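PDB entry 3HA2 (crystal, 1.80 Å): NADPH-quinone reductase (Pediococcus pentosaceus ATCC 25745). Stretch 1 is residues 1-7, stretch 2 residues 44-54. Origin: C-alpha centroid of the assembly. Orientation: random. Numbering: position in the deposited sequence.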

HETATM    1  N   MSE A   1       1.906  29.399   6.734  1.00 32.47           N
HETATM    2  CA  MSE A   1       1.776  28.021   6.191  1.00 33.81           C
HETATM    3  C   MSE A   1       0.741  27.272   6.993  1.00 30.55           C
HETATM    4  O   MSE A   1       0.776  27.266   8.227  1.00 30.31           O
HETATM    5  CB  MSE A   1       3.102  27.273   6.281  1.00 33.17           C
HETATM    6  CG  MSE A   1       3.072  25.896   5.628  1.00 35.64           C
HETATM    7 SE   MSE A   1       4.595  24.819   6.162  1.00 44.00          SE
HETATM    8  CE  MSE A   1       4.266  24.774   8.088  1.00 39.46           C
ATOM      9  N   GLN A   2      -0.175  26.633   6.279  1.00 28.03           N
ATOM     10  CA  GLN A   2      -1.218  25.840   6.899  1.00 25.77           C
ATOM     11  C   GLN A   2      -0.891  24.365   6.680  1.00 24.86           C
ATOM     12  O   GLN A   2      -0.528  23.951   5.564  1.00 24.39           O
ATOM     13  CB  GLN A   2      -2.587  26.184   6.291  1.00 25.52           C
ATOM     14  CG  GLN A   2      -2.920  27.685   6.257  1.00 25.27           C
ATOM     15  CD  GLN A   2      -3.030  28.306   7.642  1.00 24.99           C
ATOM     16  OE1 GLN A   2      -3.761  27.808   8.494  1.00 25.55           O
ATOM     17  NE2 GLN A   2      -2.319  29.414   7.863  1.00 25.65           N
ATOM     18  N   THR A   3      -1.028  23.581   7.745  1.00 23.35           N
ATOM     19  CA  THR A   3      -0.712  22.147   7.706  1.00 22.02           C
ATOM     20  C   THR A   3      -1.940  21.314   8.023  1.00 21.61           C
ATOM     21  O   THR A   3      -2.680  21.609   8.966  1.00 20.42           O
ATOM     22  CB  THR A   3       0.400  21.808   8.724  1.00 21.76           C
ATOM     23  OG1 THR A   3       1.553  22.601   8.442  1.00 21.76           O
ATOM     24  CG2 THR A   3       0.786  20.336   8.672  1.00 23.09           C
ATOM     25  N   LEU A   4      -2.149  20.275   7.213  1.00 21.30           N
ATOM     26  CA  LEU A   4      -3.232  19.335   7.409  1.00 20.70           C
ATOM     27  C   LEU A   4      -2.627  17.993   7.788  1.00 21.38           C
ATOM     28  O   LEU A   4      -1.807  17.443   7.047  1.00 21.43           O
ATOM     29  CB  LEU A   4      -4.032  19.176   6.089  1.00 20.69           C
ATOM     30  CG  LEU A   4      -5.188  18.170   6.074  1.00 20.06           C
ATOM     31  CD1 LEU A   4      -6.271  18.521   7.118  1.00 21.00           C
ATOM     32  CD2 LEU A   4      -5.793  18.087   4.667  1.00 19.93           C
ATOM     33  N   ILE A   5      -3.037  17.464   8.939  1.00 21.33           N
ATOM     34  CA  ILE A   5      -2.579  16.151   9.371  1.00 21.76           C
ATOM     35  C   ILE A   5      -3.722  15.147   9.207  1.00 21.86           C
ATOM     36  O   ILE A   5      -4.729  15.214   9.917  1.00 22.27           O
ATOM     37  CB  ILE A   5      -2.039  16.180  10.808  1.00 22.36           C
ATOM     38  CG1 ILE A   5      -0.959  17.274  10.950  1.00 21.51           C
ATOM     39  CG2 ILE A   5      -1.451  14.801  11.193  1.00 21.61           C
ATOM     40  CD1 ILE A   5      -0.530  17.471  12.385  1.00 25.13           C
ATOM     41  N   ILE A   6      -3.551  14.239   8.244  1.00 21.62           N
ATOM     42  CA  ILE A   6      -4.510  13.159   7.986  1.00 22.42           C
ATOM     43  C   ILE A   6      -4.151  11.996   8.902  1.00 23.09           C
ATOM     44  O   ILE A   6      -3.126  11.326   8.707  1.00 22.84           O
ATOM     45  CB  ILE A   6      -4.436  12.641   6.527  1.00 22.18           C
ATOM     46  CG1 ILE A   6      -4.592  13.782   5.509  1.00 22.78           C
ATOM     47  CG2 ILE A   6      -5.492  11.530   6.301  1.00 23.52           C
ATOM     48  CD1 ILE A   6      -5.880  14.575   5.653  1.00 25.27           C
ATOM     49  N   VAL A   7      -4.984  11.792   9.909  1.00 23.66           N
ATOM     50  CA  VAL A   7      -4.711  10.818  10.960  1.00 24.66           C
ATOM     51  C   VAL A   7      -5.457   9.547  10.611  1.00 25.59           C
ATOM     52  O   VAL A   7      -6.681   9.460  10.784  1.00 24.17           O
ATOM     53  CB  VAL A   7      -5.129  11.357  12.343  1.00 24.63           C
ATOM     54  CG1 VAL A   7      -4.827  10.343  13.460  1.00 24.89           C
ATOM     55  CG2 VAL A   7      -4.415  12.664  12.619  1.00 26.05           C
TER
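Stretch 2 (44-54) QEQSLLLQNDR

Residues 3-7 form a β-strand, with phi between -119° and -87° and psi between 103° and 134°. Stretch 2 opens inside a helix that began earlier in the chain: from Gln-44 to Leu-50, phi stays near -60° and psi runs from -46° to -29°. The N-to-C directions of helix and strand make an angle of 141°, so the helix runs roughly against the strand, with the axes 9.2 Å apart at closest approach. The chain then reverses, and by Arg-54 (phi -122°, psi 126°) it is extended and parallel to stretch 1.

The parallel bridge pairs Thr-3 with Arg-54, their CA atoms 4.7 Å apart. Its hydrogen bonds flank Thr-3, as a parallel register requires: Arg-54 N donates to Gln-2 O (3.1 Å, 163° at the hydrogen), and Leu-4 N donates to Arg-54 O (2.8 Å, 165°). Gln-2 O also accepts from Asp-53 N at 2.8 Å, while Gln-2 N donates to Asp-53 OD2 at 2.9 Å with a nearly linear angle of 174°. Gln-2 is thus held through both its backbone N and O.

Turning to the side chains, Leu-4 is the residue with the largest area covered by the other stretch, 106 Å² for the whole residue. The CA-to-CB bond of Leu-4 points toward stretch 2, and Leu-4 CD2 lies 3.8 Å from Leu-48 CB and 4.1 Å from Leu-49 CD2, an apolar contact at the helix's C-terminal part. Asn-52 packs beside it, with Leu-4 CB 3.5 Å from Asn-52 CG; Asn-52 ND2 donates back to Leu-48 O at 2.8 Å, tying the turn to the helix. Thr-3 and Arg-54 direct their side chains to the same sheet face. Beyond the bridge, Met-1, a selenomethionine, places SE over one face of the Arg-54 guanidinium, 3.6 Å from Arg-54 NH2. The CA-to-CB bond of Ile-5 points away from stretch 2, and Ile-5 makes no contact with it.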

ATOM      1  N   GLN A  44     -15.379  17.207   0.850  1.00 23.01           N
ATOM      2  CA  GLN A  44     -14.826  17.798   2.074  1.00 23.43           C
ATOM      3  C   GLN A  44     -13.329  17.539   2.211  1.00 22.65           C
ATOM      4  O   GLN A  44     -12.588  18.447   2.587  1.00 22.20           O
ATOM      5  CB  GLN A  44     -15.587  17.369   3.340  1.00 24.11           C
ATOM      6  CG  GLN A  44     -14.823  17.577   4.691  1.00 28.09           C
ATOM      7  CD  GLN A  44     -14.589  19.045   5.139  1.00 34.04           C
ATOM      8  OE1 GLN A  44     -14.189  19.924   4.351  1.00 34.74           O
ATOM      9  NE2 GLN A  44     -14.795  19.293   6.440  1.00 35.23           N
ATOM     10  N   GLU A  45     -12.892  16.313   1.906  1.00 21.40           N
ATOM     11  CA  GLU A  45     -11.473  15.977   1.939  1.00 21.01           C
ATOM     12  C   GLU A  45     -10.685  16.792   0.907  1.00 20.87           C
ATOM     13  O   GLU A  45      -9.598  17.321   1.208  1.00 20.57           O
ATOM     14  CB  GLU A  45     -11.257  14.469   1.718  1.00 20.84           C
ATOM     15  CG  GLU A  45     -11.923  13.563   2.778  1.00 20.66           C
ATOM     16  CD  GLU A  45     -11.341  13.742   4.185  1.00 22.61           C
ATOM     17  OE1 GLU A  45     -10.102  13.877   4.308  1.00 21.92           O
ATOM     18  OE2 GLU A  45     -12.128  13.733   5.168  1.00 23.28           O
ATOM     19  N   GLN A  46     -11.230  16.910  -0.306  1.00 20.60           N
ATOM     20  CA  GLN A  46     -10.578  17.726  -1.338  1.00 20.54           C
ATOM     21  C   GLN A  46     -10.500  19.183  -0.912  1.00 20.92           C
ATOM     22  O   GLN A  46      -9.483  19.844  -1.132  1.00 20.42           O
ATOM     23  CB  GLN A  46     -11.295  17.587  -2.684  1.00 21.13           C
ATOM     24  CG  GLN A  46     -10.928  16.279  -3.373  1.00 20.26           C
ATOM     25  CD  GLN A  46     -11.662  16.077  -4.684  1.00 22.63           C
ATOM     26  OE1 GLN A  46     -12.479  16.896  -5.072  1.00 20.64           O
ATOM     27  NE2 GLN A  46     -11.394  14.956  -5.351  1.00 22.45           N
ATOM     28  N   SER A  47     -11.572  19.670  -0.287  1.00 21.35           N
ATOM     29  CA  SER A  47     -11.595  21.032   0.225  1.00 22.37           C
ATOM     30  C   SER A  47     -10.470  21.272   1.226  1.00 22.03           C
ATOM     31  O   SER A  47      -9.792  22.295   1.157  1.00 21.74           O
ATOM     32  CB  SER A  47     -12.926  21.358   0.880  1.00 23.04           C
ATOM     33  OG  SER A  47     -12.928  22.724   1.255  1.00 26.21           O
ATOM     34  N   LEU A  48     -10.286  20.338   2.156  1.00 21.39           N
ATOM     35  CA  LEU A  48      -9.220  20.477   3.157  1.00 21.36           C
ATOM     36  C   LEU A  48      -7.841  20.482   2.511  1.00 21.85           C
ATOM     37  O   LEU A  48      -6.972  21.273   2.887  1.00 22.13           O
ATOM     38  CB  LEU A  48      -9.320  19.367   4.208  1.00 21.91           C
ATOM     39  CG  LEU A  48     -10.510  19.461   5.168  1.00 22.36           C
ATOM     40  CD1 LEU A  48     -10.530  18.217   6.057  1.00 22.04           C
ATOM     41  CD2 LEU A  48     -10.421  20.726   6.031  1.00 23.01           C
ATOM     42  N   LEU A  49      -7.629  19.605   1.534  1.00 21.62           N
ATOM     43  CA  LEU A  49      -6.356  19.605   0.805  1.00 21.66           C
ATOM     44  C   LEU A  49      -6.063  20.949   0.147  1.00 22.00           C
ATOM     45  O   LEU A  49      -4.945  21.475   0.255  1.00 22.12           O
ATOM     46  CB  LEU A  49      -6.322  18.496  -0.237  1.00 20.77           C
ATOM     47  CG  LEU A  49      -6.286  17.091   0.363  1.00 21.15           C
ATOM     48  CD1 LEU A  49      -6.692  16.100  -0.715  1.00 19.93           C
ATOM     49  CD2 LEU A  49      -4.912  16.753   0.870  1.00 20.38           C
ATOM     50  N   LEU A  50      -7.072  21.510  -0.512  1.00 22.62           N
ATOM     51  CA  LEU A  50      -6.901  22.766  -1.234  1.00 23.39           C
ATOM     52  C   LEU A  50      -6.531  23.912  -0.294  1.00 23.87           C
ATOM     53  O   LEU A  50      -5.863  24.854  -0.711  1.00 24.33           O
ATOM     54  CB  LEU A  50      -8.161  23.114  -2.031  1.00 23.61           C
ATOM     55  CG  LEU A  50      -8.473  22.284  -3.285  1.00 24.44           C
ATOM     56  CD1 LEU A  50      -9.813  22.705  -3.886  1.00 25.73           C
ATOM     57  CD2 LEU A  50      -7.379  22.416  -4.326  1.00 27.43           C
ATOM     58  N   GLN A  51      -6.973  23.816   0.958  1.00 24.19           N
ATOM     59  CA  GLN A  51      -6.812  24.881   1.950  1.00 25.14           C
ATOM     60  C   GLN A  51      -5.483  24.779   2.707  1.00 24.72           C
ATOM     61  O   GLN A  51      -5.183  25.623   3.549  1.00 24.90           O
ATOM     62  CB  GLN A  51      -7.956  24.824   2.968  1.00 24.90           C
ATOM     63  CG  GLN A  51      -9.331  25.179   2.411  1.00 26.90           C
ATOM     64  CD  GLN A  51     -10.451  24.885   3.401  1.00 27.76           C
ATOM     65  OE1 GLN A  51     -11.454  24.260   3.052  1.00 33.81           O
ATOM     66  NE2 GLN A  51     -10.282  25.326   4.643  1.00 30.38           N
ATOM     67  N   ASN A  52      -4.708  23.733   2.442  1.00 24.06           N
ATOM     68  CA  ASN A  52      -3.465  23.527   3.197  1.00 23.74           C
ATOM     69  C   ASN A  52      -2.243  23.437   2.301  1.00 23.77           C
ATOM     70  O   ASN A  52      -2.361  23.078   1.129  1.00 24.38           O
ATOM     71  CB  ASN A  52      -3.581  22.322   4.139  1.00 23.51           C
ATOM     72  CG  ASN A  52      -4.504  22.600   5.315  1.00 24.14           C
ATOM     73  OD1 ASN A  52      -4.045  22.993   6.392  1.00 25.17           O
ATOM     74  ND2 ASN A  52      -5.810  22.445   5.104  1.00 20.94           N
ATOM     75  N   ASP A  53      -1.078  23.792   2.856  1.00 22.93           N
ATOM     76  CA  ASP A  53       0.192  23.844   2.126  1.00 23.08           C
ATOM     77  C   ASP A  53       1.055  22.619   2.386  1.00 22.60           C
ATOM     78  O   ASP A  53       1.790  22.174   1.514  1.00 23.02           O
ATOM     79  CB  ASP A  53       0.991  25.088   2.547  1.00 23.51           C
ATOM     80  CG  ASP A  53       0.199  26.360   2.392  1.00 24.95           C
ATOM     81  OD1 ASP A  53      -0.153  26.682   1.236  1.00 26.66           O
ATOM     82  OD2 ASP A  53      -0.076  27.034   3.417  1.00 25.36           O
ATOM     83  N   ARG A  54       0.988  22.094   3.596  1.00 21.84           N
ATOM     84  CA  ARG A  54       1.741  20.896   3.938  1.00 21.43           C
ATOM     85  C   ARG A  54       0.747  19.836   4.395  1.00 20.97           C
ATOM     86  O   ARG A  54      -0.060  20.075   5.287  1.00 22.13           O
ATOM     87  CB  ARG A  54       2.757  21.182   5.050  1.00 20.83           C
ATOM     88  CG  ARG A  54       3.538  19.953   5.488  1.00 21.36           C
ATOM     89  CD  ARG A  54       4.618  20.323   6.519  1.00 20.95           C
ATOM     90  NE  ARG A  54       5.632  21.197   5.935  1.00 22.44           N
ATOM     91  CZ  ARG A  54       6.562  21.844   6.635  1.00 26.27           C
ATOM     92  NH1 ARG A  54       6.614  21.730   7.961  1.00 27.86           N
ATOM     93  NH2 ARG A  54       7.433  22.627   6.005  1.00 25.15           N
TER